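Local coordinates for probable branched-chain-amino-acid aminotransferase (Thermotoga maritima MSB8, PDB 3CSW) that probably catalyses the reversible transfer of the amino group between leucine, isoleucine or valine and 2-oxoglutarate, using pyridoxal 5'-phosphate as cofactor, at the interface of chains A and B. Sequence-based numbering; all coordinates share one arbitrary frame. Chains: chain A/B, Putative branched-chain-amino-acid aminotransferase.

The interface of chains A and B. Residues chain A 34, 38; chain B 37, 40-41, 101, 103, 110.
A:Leu38 enters chain B among B:Ser37, B:Tyr101 and B:Phe103 and loses 60 Å² of surface there, the largest share of any residue in this patch. Its two methyls divide the work. CD1 sits over one face of the B:Tyr101 ring, 3.9 Å from the centroid and displaced toward the rim on the CD1–CE1 side, a CH-pi contact. CD2 turns instead to the B:Phe103 rim, 3.8 Å from CE1, the leucine running nearly perpendicular to the phenylalanine side chain. The same methyl lies 3.6 Å from the backbone O of B:Ser37, so it packs into the angle between that carbonyl and the phenylalanine rim. With CG opposite the carbonyl carbon (chi1 -61°), the fork of A:Leu38 reaches both rings at once.

One turn earlier, within helix 31-37, A:Phe34 approaches B:Phe103 from the opposite direction. The two ring planes are inclined by only about 20°, yet the rings do not overlap: they meet at their rims, CZ of A:Phe34 lying 4.0 Å from CZ of B:Phe103. A chi1 of 174° carries the A:Phe34 ring away from its own backbone N and toward chain B. Its two long sides then find different neighbours: CE2 is 3.8 Å from the CD2 methyl of B:Leu110, whereas CE1 lies 3.2 Å from the hydroxyl OG of B:Ser37. With an alanine at A:Phe34, B:Leu110 and the B:Phe103 rim would probably lose their aromatic neighbour and a gap would open between the chains.

Second-shell support comes from B:Ala41, whose CB stands over one face of B:Phe103, 3.9 Å above its plane, and so helps fix the ring presented to chain A. Repeated about the two-fold axis, this mostly apolar packing sets helix 31-37 and the residue after it against the end of the partner's helix 31-37, strands 96-102 and 109-115 and the loop that follows strand 96-102, and probably helps hold together the dimer typical of class-IV aminotransferases.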
ATOM      1  N   PHE A  34      32.751 -12.401 -11.158  1.00 41.07           N
ATOM      2  CA  PHE A  34      32.756 -11.530  -9.992  1.00 40.10           C
ATOM      3  C   PHE A  34      31.882 -10.291 -10.207  1.00 39.09           C
ATOM      4  O   PHE A  34      31.106  -9.923  -9.323  1.00 35.49           O
ATOM      5  CB  PHE A  34      34.185 -11.110  -9.624  1.00 40.37           C
ATOM      6  CG  PHE A  34      34.263 -10.095  -8.503  1.00 39.21           C
ATOM      7  CD1 PHE A  34      33.850 -10.417  -7.226  1.00 42.79           C
ATOM      8  CD2 PHE A  34      34.767  -8.828  -8.727  1.00 43.19           C
ATOM      9  CE1 PHE A  34      33.928  -9.489  -6.201  1.00 41.94           C
ATOM     10  CE2 PHE A  34      34.845  -7.903  -7.711  1.00 48.23           C
ATOM     11  CZ  PHE A  34      34.426  -8.234  -6.443  1.00 45.02           C
ATOM     12  N   LEU A  38      27.857  -9.438  -8.212  1.00 32.81           N
ATOM     13  CA  LEU A  38      27.483  -8.237  -7.460  1.00 33.24           C
ATOM     14  C   LEU A  38      25.979  -8.004  -7.527  1.00 32.95           C
ATOM     15  O   LEU A  38      25.426  -7.322  -6.683  1.00 32.40           O
ATOM     16  CB  LEU A  38      28.249  -7.004  -7.964  1.00 33.28           C
ATOM     17  CG  LEU A  38      29.784  -7.032  -7.860  1.00 32.44           C
ATOM     18  CD1 LEU A  38      30.388  -5.697  -8.334  1.00 23.36           C
ATOM     19  CD2 LEU A  38      30.252  -7.353  -6.452  1.00 27.60           C
TER
ATOM     20  N   SER B  37      31.007  -9.183  -0.750  1.00 38.56           N
ATOM     21  CA  SER B  37      30.706  -8.453  -1.972  1.00 38.22           C
ATOM     22  C   SER B  37      29.370  -8.933  -2.586  1.00 36.80           C
ATOM     23  O   SER B  37      28.714  -8.191  -3.305  1.00 35.37           O
ATOM     24  CB  SER B  37      31.876  -8.556  -2.977  1.00 39.50           C
ATOM     25  OG  SER B  37      31.871  -9.765  -3.738  1.00 45.95           O
ATOM     26  N   GLY B  40      26.256  -6.811  -2.354  1.00 32.60           N
ATOM     27  CA  GLY B  40      26.095  -5.655  -3.223  1.00 33.42           C
ATOM     28  C   GLY B  40      27.137  -4.573  -3.069  1.00 33.23           C
ATOM     29  O   GLY B  40      27.802  -4.473  -2.040  1.00 34.76           O
ATOM     30  N   ALA B  41      27.298  -3.793  -4.133  1.00 33.27           N
ATOM     31  CA  ALA B  41      28.160  -2.616  -4.144  1.00 33.24           C
ATOM     32  C   ALA B  41      27.339  -1.377  -4.527  1.00 32.01           C
ATOM     33  O   ALA B  41      26.383  -1.471  -5.309  1.00 32.15           O
ATOM     34  CB  ALA B  41      29.327  -2.800  -5.140  1.00 31.51           C
ATOM     35  N   TYR B 101      32.369   0.894  -8.725  1.00 32.76           N
ATOM     36  CA  TYR B 101      31.749   0.150  -7.636  1.00 35.18           C
ATOM     37  C   TYR B 101      32.457   0.470  -6.324  1.00 35.63           C
ATOM     38  O   TYR B 101      33.681   0.466  -6.253  1.00 35.20           O
ATOM     39  CB  TYR B 101      31.852  -1.355  -7.867  1.00 35.31           C
ATOM     40  CG  TYR B 101      31.221  -1.871  -9.136  1.00 35.16           C
ATOM     41  CD1 TYR B 101      29.865  -2.051  -9.212  1.00 31.15           C
ATOM     42  CD2 TYR B 101      32.002  -2.205 -10.259  1.00 36.14           C
ATOM     43  CE1 TYR B 101      29.267  -2.544 -10.358  1.00 36.68           C
ATOM     44  CE2 TYR B 101      31.415  -2.713 -11.414  1.00 35.33           C
ATOM     45  CZ  TYR B 101      30.035  -2.873 -11.448  1.00 37.26           C
ATOM     46  OH  TYR B 101      29.397  -3.366 -12.560  1.00 39.55           O
ATOM     47  N   PHE B 103      32.392  -0.513  -2.129  1.00 38.66           N
ATOM     48  CA  PHE B 103      31.946  -1.614  -1.269  1.00 40.85           C
ATOM     49  C   PHE B 103      31.692  -1.183   0.165  1.00 42.54           C
ATOM     50  O   PHE B 103      32.572  -0.607   0.793  1.00 42.63           O
ATOM     51  CB  PHE B 103      32.960  -2.755  -1.313  1.00 40.14           C
ATOM     52  CG  PHE B 103      33.048  -3.411  -2.654  1.00 39.87           C
ATOM     53  CD1 PHE B 103      32.261  -4.513  -2.962  1.00 42.52           C
ATOM     54  CD2 PHE B 103      33.893  -2.899  -3.643  1.00 46.27           C
ATOM     55  CE1 PHE B 103      32.335  -5.112  -4.231  1.00 43.11           C
ATOM     56  CE2 PHE B 103      33.963  -3.493  -4.918  1.00 41.48           C
ATOM     57  CZ  PHE B 103      33.189  -4.599  -5.200  1.00 38.51           C
ATOM     58  N   LEU B 110      36.296  -0.200  -7.217  1.00 39.90           N
ATOM     59  CA  LEU B 110      36.590  -0.991  -8.400  1.00 38.90           C
ATOM     60  C   LEU B 110      36.122  -0.192  -9.611  1.00 38.28           C
ATOM     61  O   LEU B 110      34.963   0.237  -9.647  1.00 35.83           O
ATOM     62  CB  LEU B 110      35.886  -2.365  -8.326  1.00 38.50           C
ATOM     63  CG  LEU B 110      35.854  -3.247  -9.590  1.00 38.93           C
ATOM     64  CD1 LEU B 110      37.248  -3.693 -10.015  1.00 36.06           C
ATOM     65  CD2 LEU B 110      34.941  -4.437  -9.376  1.00 39.21           C
TER